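Local coordinates for Wnt inhibitor of Dorsal protein (Drosophila melanogaster, PDB 4KRR) that is a secreted signalling protein of the Wnt family, probably a ligand of frizzled receptors, represented here by its N-terminal domain and linker, at residues L16-D21 / M63-H68; V40-K45 / S50-D55; V58-M63 / Q163-M168. One frame throughout, in Å; residues are numbered along the deposited sequence.

Interaction 1: L16-D21 / M63-H68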
loop_
_atom_site.group_PDB
_atom_site.type_symbol
_atom_site.label_atom_id
_atom_site.label_comp_id
_atom_site.label_asym_id
_atom_site.label_seq_id
_atom_site.Cartn_x
_atom_site.Cartn_y
_atom_site.Cartn_z
ATOM N N LEU A 16 0.950 6.211 -7.513
ATOM C CA LEU A 16 1.491 7.388 -6.838
ATOM C C LEU A 16 0.503 8.555 -6.806
ATOM O O LEU A 16 0.491 9.338 -5.856
ATOM C CB LEU A 16 2.811 7.825 -7.479
ATOM C CG LEU A 16 3.963 6.826 -7.358
ATOM C CD1 LEU A 16 5.250 7.412 -7.918
ATOM C CD2 LEU A 16 4.146 6.391 -5.913
ATOM N N LYS A 17 -0.318 8.674 -7.843
ATOM C CA LYS A 17 -1.345 9.712 -7.867
ATOM C C LYS A 17 -2.368 9.458 -6.764
ATOM O O LYS A 17 -2.746 10.373 -6.032
ATOM C CB LYS A 17 -2.035 9.774 -9.231
ATOM C CG LYS A 17 -3.113 10.846 -9.329
ATOM C CD LYS A 17 -3.766 10.850 -10.703
ATOM C CE LYS A 17 -4.883 11.880 -10.783
ATOM N NZ LYS A 17 -5.515 11.912 -12.132
ATOM N N GLN A 18 -2.802 8.207 -6.649
ATOM C CA GLN A 18 -3.744 7.812 -5.609
ATOM C C GLN A 18 -3.114 7.981 -4.230
ATOM O O GLN A 18 -3.757 8.466 -3.296
ATOM C CB GLN A 18 -4.187 6.361 -5.816
ATOM C CG GLN A 18 -5.047 5.796 -4.694
ATOM C CD GLN A 18 -6.380 6.510 -4.554
ATOM O OE1 GLN A 18 -6.542 7.392 -3.709
ATOM N NE2 GLN A 18 -7.346 6.127 -5.382
ATOM N N ALA A 19 -1.849 7.586 -4.119
ATOM C CA ALA A 19 -1.120 7.673 -2.860
ATOM C C ALA A 19 -0.974 9.121 -2.406
ATOM O O ALA A 19 -1.135 9.427 -1.224
ATOM C CB ALA A 19 0.245 7.012 -2.989
ATOM N N LEU A 20 -0.673 10.005 -3.353
ATOM C CA LEU A 20 -0.536 11.431 -3.062
ATOM C C LEU A 20 -1.844 12.041 -2.556
ATOM O O LEU A 20 -1.842 12.827 -1.609
ATOM C CB LEU A 20 -0.048 12.189 -4.298
ATOM C CG LEU A 20 0.046 13.712 -4.168
ATOM C CD1 LEU A 20 1.032 14.107 -3.077
ATOM C CD2 LEU A 20 0.425 14.347 -5.497
ATOM N N ASP A 21 -2.956 11.683 -3.190
ATOM C CA ASP A 21 -4.256 12.208 -2.785
ATOM C C ASP A 21 -4.615 11.775 -1.369
ATOM O O ASP A 21 -5.143 12.565 -0.586
ATOM C CB ASP A 21 -5.351 11.780 -3.761
ATOM C CG ASP A 21 -5.196 12.423 -5.122
ATOM O OD1 ASP A 21 -4.481 13.443 -5.221
ATOM O OD2 ASP A 21 -5.791 11.912 -6.094
ATOM N N MET A 63 3.635 2.186 -1.746
ATOM C CA MET A 63 3.634 0.751 -2.002
ATOM C C MET A 63 2.220 0.184 -1.983
ATOM O O MET A 63 1.846 -0.599 -2.855
ATOM C CB MET A 63 4.476 0.018 -0.960
ATOM C CG MET A 63 4.321 -1.492 -1.022
ATOM S SD MET A 63 5.304 -2.355 0.208
ATOM C CE MET A 63 4.754 -4.040 -0.053
ATOM N N ALA A 64 1.443 0.585 -0.983
ATOM C CA ALA A 64 0.077 0.096 -0.826
ATOM C C ALA A 64 -0.801 0.480 -2.013
ATOM O O ALA A 64 -1.616 -0.318 -2.476
ATOM C CB ALA A 64 -0.526 0.610 0.474
ATOM N N ALA A 65 -0.627 1.703 -2.503
ATOM C CA ALA A 65 -1.432 2.200 -3.613
ATOM C C ALA A 65 -1.070 1.507 -4.919
ATOM O O ALA A 65 -1.931 1.264 -5.763
ATOM C CB ALA A 65 -1.274 3.704 -3.750
ATOM N N ILE A 66 0.209 1.191 -5.081
ATOM C CA ILE A 66 0.680 0.505 -6.276
ATOM C C ILE A 66 0.162 -0.930 -6.309
ATOM O O ILE A 66 -0.299 -1.408 -7.347
ATOM C CB ILE A 66 2.223 0.525 -6.364
ATOM C CG1 ILE A 66 2.717 1.956 -6.590
ATOM C CG2 ILE A 66 2.715 -0.378 -7.485
ATOM C CD1 ILE A 66 4.224 2.085 -6.639
ATOM N N VAL A 67 0.232 -1.608 -5.166
ATOM C CA VAL A 67 -0.248 -2.983 -5.055
ATOM C C VAL A 67 -1.771 -3.052 -5.185
ATOM O O VAL A 67 -2.310 -3.954 -5.829
ATOM C CB VAL A 67 0.212 -3.639 -3.732
ATOM C CG1 VAL A 67 -0.408 -5.021 -3.569
ATOM C CG2 VAL A 67 1.736 -3.728 -3.684
ATOM N N HIS A 68 -2.457 -2.086 -4.581
ATOM C CA HIS A 68 -3.909 -1.990 -4.687
ATOM C C HIS A 68 -4.317 -1.799 -6.144
ATOM O O HIS A 68 -5.279 -2.406 -6.616
ATOM C CB HIS A 68 -4.428 -0.825 -3.837
ATOM C CG HIS A 68 -5.921 -0.765 -3.727
ATOM N ND1 HIS A 68 -6.721 -0.237 -4.718
ATOM C CD2 HIS A 68 -6.758 -1.150 -2.734
ATOM C CE1 HIS A 68 -7.986 -0.307 -4.344
ATOM N NE2 HIS A 68 -8.037 -0.855 -3.144
#
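Ala19 and Ala65 meet methyl to methyl where segments 16-21 and 63-68 cross, CB of Ala19 lying 3.7 Å from CB of Ala65. Each of these methyls points at the opposing helix, and their small size lets the backbones come close: the CA atoms of Ala19 and Ala65 are 5.5 Å apart and the axes of the short segments approach to 8.1 Å. The Ala65 methyl also rests on main chain, its CB being 3.9 Å from Ala19 N. Looser apolar contacts flank this pair. The Leu16 side chain starts out away from helix 53-75, yet its CD2 branch ends 4.4 Å from CD1 of Ile66. The Ile66 chain is extended (chi2 178°), which carries CD1 outward to meet it. This is a helix-helix crossing in the interior of the alpha-helical N-terminal domain of a Wnt; the N-to-C directions differ by 133°, so the helices run roughly antiparallel but well inclined. Gln18 contributes its aliphatic part, CG lying 4.4 Å from Ala65 CB. Phe158 at the start of helix 158-170 touches both of these side chains, and Phe39 of helix 36-44 packs on Ala19. Backbone hydrogen bonding stays inside each helix, as in Leu20 N to Leu16 O at 2.8 Å and His68 N to Ala64 O at 2.9 Å.

Interaction 2: V40-K45 / S50-D55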
loop_
_atom_site.group_PDB
_atom_site.type_symbol
_atom_site.label_atom_id
_atom_site.label_comp_id
_atom_site.label_asym_id
_atom_site.label_seq_id
_atom_site.Cartn_x
_atom_site.Cartn_y
_atom_site.Cartn_z
ATOM N N VAL A 40 6.739 13.639 -3.860
ATOM C CA VAL A 40 7.334 13.126 -5.088
ATOM C C VAL A 40 8.830 12.869 -4.917
ATOM O O VAL A 40 9.345 11.844 -5.361
ATOM C CB VAL A 40 7.097 14.092 -6.267
ATOM C CG1 VAL A 40 7.908 13.674 -7.483
ATOM C CG2 VAL A 40 5.612 14.157 -6.606
ATOM N N GLN A 41 9.519 13.800 -4.265
ATOM C CA GLN A 41 10.960 13.685 -4.059
ATOM C C GLN A 41 11.308 12.513 -3.141
ATOM O O GLN A 41 12.317 11.837 -3.339
ATOM C CB GLN A 41 11.530 15.000 -3.516
ATOM C CG GLN A 41 12.966 14.925 -3.019
ATOM C CD GLN A 41 13.972 14.642 -4.123
ATOM O OE1 GLN A 41 15.060 14.128 -3.861
ATOM N NE2 GLN A 41 13.620 14.987 -5.359
ATOM N N LYS A 42 10.460 12.272 -2.144
ATOM C CA LYS A 42 10.617 11.116 -1.267
ATOM C C LYS A 42 10.455 9.808 -2.038
ATOM O O LYS A 42 11.043 8.793 -1.677
ATOM C CB LYS A 42 9.614 11.161 -0.109
ATOM C CG LYS A 42 10.003 12.087 1.036
ATOM C CD LYS A 42 9.049 11.924 2.216
ATOM C CE LYS A 42 9.361 12.904 3.339
ATOM N NZ LYS A 42 10.747 12.743 3.858
ATOM N N ASN A 43 9.653 9.831 -3.096
ATOM C CA ASN A 43 9.455 8.638 -3.913
ATOM C C ASN A 43 10.521 8.474 -4.992
ATOM O O ASN A 43 10.824 7.356 -5.411
ATOM C CB ASN A 43 8.054 8.623 -4.529
ATOM C CG ASN A 43 7.023 7.994 -3.611
ATOM O OD1 ASN A 43 7.250 6.921 -3.050
ATOM N ND2 ASN A 43 5.886 8.661 -3.446
ATOM N N SER A 44 11.090 9.592 -5.435
ATOM C CA SER A 44 12.126 9.573 -6.462
ATOM C C SER A 44 13.502 9.260 -5.874
ATOM O O SER A 44 14.376 8.740 -6.566
ATOM C CB SER A 44 12.165 10.905 -7.215
ATOM O OG SER A 44 10.972 11.114 -7.950
ATOM N N LYS A 45 13.689 9.588 -4.599
ATOM C CA LYS A 45 14.929 9.282 -3.891
ATOM C C LYS A 45 14.633 9.014 -2.419
ATOM O O LYS A 45 14.887 9.861 -1.563
ATOM C CB LYS A 45 15.927 10.436 -4.029
ATOM C CG LYS A 45 17.328 10.131 -3.509
ATOM C CD LYS A 45 18.229 11.355 -3.602
ATOM C CE LYS A 45 19.645 11.049 -3.130
ATOM N NZ LYS A 45 19.689 10.639 -1.700
ATOM N N SER A 50 18.444 5.698 7.120
ATOM C CA SER A 50 17.862 6.034 8.413
ATOM C C SER A 50 16.584 6.844 8.237
ATOM O O SER A 50 16.572 8.050 8.473
ATOM C CB SER A 50 18.872 6.807 9.265
ATOM O OG SER A 50 18.347 7.084 10.550
ATOM N N PRO A 51 15.495 6.178 7.825
ATOM C CA PRO A 51 14.241 6.877 7.533
ATOM C C PRO A 51 13.553 7.392 8.789
ATOM O O PRO A 51 13.578 6.728 9.828
ATOM C CB PRO A 51 13.386 5.792 6.877
ATOM C CG PRO A 51 13.896 4.522 7.456
ATOM C CD PRO A 51 15.372 4.719 7.641
ATOM N N ASN A 52 12.958 8.577 8.692
ATOM C CA ASN A 52 12.110 9.083 9.762
ATOM C C ASN A 52 10.669 8.618 9.565
ATOM O O ASN A 52 10.359 7.954 8.574
ATOM C CB ASN A 52 12.204 10.612 9.883
ATOM C CG ASN A 52 11.768 11.341 8.620
ATOM O OD1 ASN A 52 10.783 10.978 7.977
ATOM N ND2 ASN A 52 12.505 12.388 8.267
ATOM N N ARG A 53 9.799 8.975 10.504
ATOM C CA ARG A 53 8.417 8.503 10.496
ATOM C C ARG A 53 7.668 8.890 9.219
ATOM O O ARG A 53 6.849 8.122 8.714
ATOM C CB ARG A 53 7.664 9.019 11.726
ATOM C CG ARG A 53 6.418 8.210 12.063
ATOM C CD ARG A 53 5.558 8.906 13.106
ATOM N NE ARG A 53 6.205 8.999 14.412
ATOM C CZ ARG A 53 5.851 8.284 15.476
ATOM N NH1 ARG A 53 4.851 7.418 15.393
ATOM N NH2 ARG A 53 6.496 8.438 16.626
ATOM N N GLU A 54 7.957 10.072 8.688
ATOM C CA GLU A 54 7.305 10.518 7.461
ATOM C C GLU A 54 7.818 9.776 6.228
ATOM O O GLU A 54 7.052 9.516 5.300
ATOM C CB GLU A 54 7.427 12.035 7.280
ATOM C CG GLU A 54 6.620 12.841 8.292
ATOM C CD GLU A 54 7.229 12.795 9.677
ATOM O OE1 GLU A 54 8.460 12.979 9.779
ATOM O OE2 GLU A 54 6.490 12.555 10.656
ATOM N N ASP A 55 9.109 9.443 6.219
ATOM C CA ASP A 55 9.690 8.631 5.147
ATOM C C ASP A 55 8.975 7.290 5.091
ATOM O O ASP A 55 8.640 6.785 4.018
ATOM C CB ASP A 55 11.181 8.381 5.395
ATOM C CG ASP A 55 12.019 9.637 5.271
ATOM O OD1 ASP A 55 11.816 10.404 4.305
ATOM O OD2 ASP A 55 12.887 9.853 6.145
HETATM O O HOH W 1 10.859 14.378 6.233
#
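Lys42 in the last turn of helix 36-44 faces Asp55 in the first turn of helix 53-75, their CA atoms 6.9 Å apart, a gap that the long lysine chain bridges. The chain runs straight until its last torsion, where a bend (chi4 -59°) brings NZ to Asp55 OD1. There NZ gives a salt bridge and hydrogen bond of 2.6 Å to Asp55 OD1, meeting the oxygen from above, 39° out of the carboxylate plane; the two side chains cross at about a right angle. A water bridges the same ammonium to Asn52, accepting from Lys42 NZ at 2.9 Å and from Asn52 ND2 at 3.3 Å. Asp55 is at the same time half of a capping box at the helix start. Its other oxygen, OD2, uses the anti lone pair to accept from Asn52 N at 2.8 Å, while Asn52 OD1, at the N-cap, accepts from Asp55 N at 2.9 Å, nearly in line with its C=O bond. With an alanine in place of Asp55, the Lys42 ammonium would probably lose its charge partner and Asn52 N its capping acceptor, leaving the helix start less firmly fixed. Glu54 turns its carboxylate away, to Tyr203, Ser200 and Tyr169. The contact thus ties the ends of two consecutive helices: Lys42 also lies on Val58 one turn further along helix 53-75, and Pro51 makes backbone hydrogen bonds with Met197 and Gln198, just beyond the short strand 195-196.

Interaction 3: V58-M63 / Q163-M168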
loop_
_atom_site.group_PDB
_atom_site.type_symbol
_atom_site.label_atom_id
_atom_site.label_comp_id
_atom_site.label_asym_id
_atom_site.label_seq_id
_atom_site.Cartn_x
_atom_site.Cartn_y
_atom_site.Cartn_z
ATOM N N VAL A 58 5.248 7.633 3.683
ATOM C CA VAL A 58 5.223 7.883 2.245
ATOM C C VAL A 58 5.516 6.620 1.443
ATOM O O VAL A 58 4.815 6.312 0.478
ATOM C CB VAL A 58 6.200 9.008 1.850
ATOM C CG1 VAL A 58 6.283 9.138 0.338
ATOM C CG2 VAL A 58 5.760 10.324 2.475
ATOM N N ALA A 59 6.543 5.886 1.857
ATOM C CA ALA A 59 6.892 4.629 1.208
ATOM C C ALA A 59 5.780 3.596 1.382
ATOM O O ALA A 59 5.472 2.844 0.456
ATOM C CB ALA A 59 8.210 4.093 1.758
ATOM N N ALA A 60 5.188 3.565 2.574
ATOM C CA ALA A 60 4.103 2.633 2.877
ATOM C C ALA A 60 2.852 2.915 2.050
ATOM O O ALA A 60 2.298 2.007 1.428
ATOM C CB ALA A 60 3.769 2.666 4.364
ATOM N N ILE A 61 2.408 4.170 2.043
ATOM C CA ILE A 61 1.198 4.535 1.311
ATOM C C ILE A 61 1.404 4.399 -0.200
ATOM O O ILE A 61 0.467 4.089 -0.936
ATOM C CB ILE A 61 0.689 5.961 1.678
ATOM C CG1 ILE A 61 -0.730 6.192 1.148
ATOM C CG2 ILE A 61 1.633 7.039 1.165
ATOM C CD1 ILE A 61 -1.821 5.531 1.977
ATOM N N SER A 62 2.637 4.605 -0.655
ATOM C CA SER A 62 2.952 4.493 -2.075
ATOM C C SER A 62 2.963 3.035 -2.520
ATOM O O SER A 62 2.375 2.689 -3.543
ATOM C CB SER A 62 4.291 5.163 -2.390
ATOM O OG SER A 62 4.261 6.533 -2.029
ATOM N N MET A 63 3.635 2.186 -1.746
ATOM C CA MET A 63 3.634 0.751 -2.002
ATOM C C MET A 63 2.220 0.184 -1.983
ATOM O O MET A 63 1.846 -0.599 -2.855
ATOM C CB MET A 63 4.476 0.018 -0.960
ATOM C CG MET A 63 4.321 -1.492 -1.022
ATOM S SD MET A 63 5.304 -2.355 0.208
ATOM C CE MET A 63 4.754 -4.040 -0.053
ATOM N N GLN A 163 -6.375 4.937 5.924
ATOM C CA GLN A 163 -6.625 5.244 7.329
ATOM C C GLN A 163 -5.876 4.276 8.240
ATOM O O GLN A 163 -5.352 4.673 9.283
ATOM C CB GLN A 163 -8.125 5.223 7.640
ATOM C CG GLN A 163 -8.456 5.475 9.107
ATOM C CD GLN A 163 -7.796 6.732 9.652
ATOM O OE1 GLN A 163 -7.848 7.795 9.033
ATOM N NE2 GLN A 163 -7.162 6.610 10.814
ATOM N N ASP A 164 -5.823 3.008 7.842
ATOM C CA ASP A 164 -5.071 2.005 8.592
ATOM C C ASP A 164 -3.591 2.364 8.638
ATOM O O ASP A 164 -2.947 2.249 9.680
ATOM C CB ASP A 164 -5.250 0.614 7.976
ATOM C CG ASP A 164 -6.665 0.084 8.125
ATOM O OD1 ASP A 164 -7.350 0.478 9.091
ATOM O OD2 ASP A 164 -7.089 -0.730 7.277
ATOM N N LEU A 165 -3.058 2.803 7.503
ATOM C CA LEU A 165 -1.648 3.176 7.429
ATOM C C LEU A 165 -1.363 4.434 8.244
ATOM O O LEU A 165 -0.296 4.563 8.844
ATOM C CB LEU A 165 -1.210 3.359 5.976
ATOM C CG LEU A 165 -1.041 2.072 5.165
ATOM C CD1 LEU A 165 -0.758 2.392 3.709
ATOM C CD2 LEU A 165 0.073 1.214 5.751
ATOM N N LEU A 166 -2.324 5.356 8.266
ATOM C CA LEU A 166 -2.214 6.553 9.095
ATOM C C LEU A 166 -2.135 6.161 10.567
ATOM O O LEU A 166 -1.353 6.729 11.330
ATOM C CB LEU A 166 -3.400 7.494 8.863
ATOM C CG LEU A 166 -3.344 8.811 9.645
ATOM C CD1 LEU A 166 -2.069 9.570 9.298
ATOM C CD2 LEU A 166 -4.573 9.675 9.388
ATOM N N GLN A 167 -2.944 5.181 10.954
ATOM C CA GLN A 167 -2.937 4.667 12.318
ATOM C C GLN A 167 -1.592 4.016 12.637
ATOM O O GLN A 167 -1.004 4.265 13.690
ATOM C CB GLN A 167 -4.073 3.661 12.518
ATOM C CG GLN A 167 -4.230 3.172 13.951
ATOM C CD GLN A 167 -4.639 4.278 14.905
ATOM O OE1 GLN A 167 -5.587 5.022 14.644
ATOM N NE2 GLN A 167 -3.922 4.397 16.017
ATOM N N MET A 168 -1.108 3.185 11.719
ATOM C CA MET A 168 0.186 2.532 11.887
ATOM C C MET A 168 1.323 3.548 11.910
ATOM O O MET A 168 2.320 3.363 12.612
ATOM C CB MET A 168 0.411 1.493 10.790
ATOM C CG MET A 168 -0.112 0.112 11.142
ATOM S SD MET A 168 0.035 -1.045 9.770
ATOM C CE MET A 168 -1.303 -0.469 8.737
#
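In the helical core of the Wnt N-terminal domain, helix 158-170 packs on helix 53-75 through Leu165, which reaches Ala60 and Ile61. Its CD1 branch is 3.7 Å from CD1 of Ile61 and 3.8 Å from Ile61 CA, and it also comes 3.8 Å from the carbonyl oxygen of Ala60. The second branch bears on the methyl of Ala60, Leu165 CD2 lying 4.2 Å from Ala60 CB. Ile61 starts out along the flank of its helix; CG1 stands anti to the backbone N (chi1 -167°), and a bend at chi2 of 78° brings CD1 round to the leucine, the two side chains crossing obliquely. Contact is wholly apolar on the side-chain level, a single leucine set against two consecutive residues. Helix 113-127 joins the same core: its Val122 touches Ala60, and its Leu125 touches Leu165. On the flank of helix 53-75 turned from Leu165, Ser62 is tied to its own helix. Its OG donates to Val58 O at 2.6 Å, and Ser62 N reaches the same oxygen at 3.0 Å from the opposite face of the carbonyl plane.

Overall arrangement
All three contacts share helix 53-75, the central rod of the helical domain, against which helix 8-26 (interaction 1), helix 36-44 (interaction 2) and helix 158-170 (interaction 3) are set. Interaction 2 lies at the start of the rod, nested in the chain loop that interaction 1 closes; interaction 3 follows it in series but crosses interaction 1. The centre of interaction 3 is about 9 Å from that of interaction 1 and about 12 Å from that of interaction 2. Ala64 and Leu165 join 1 to 3, while a probable hydrogen bond from Asn43 ND2 to Ser62 OG joins 2 to 3. Helices from early and late in the chain thus gather on helix 53-75, interaction 2 nearest the surface.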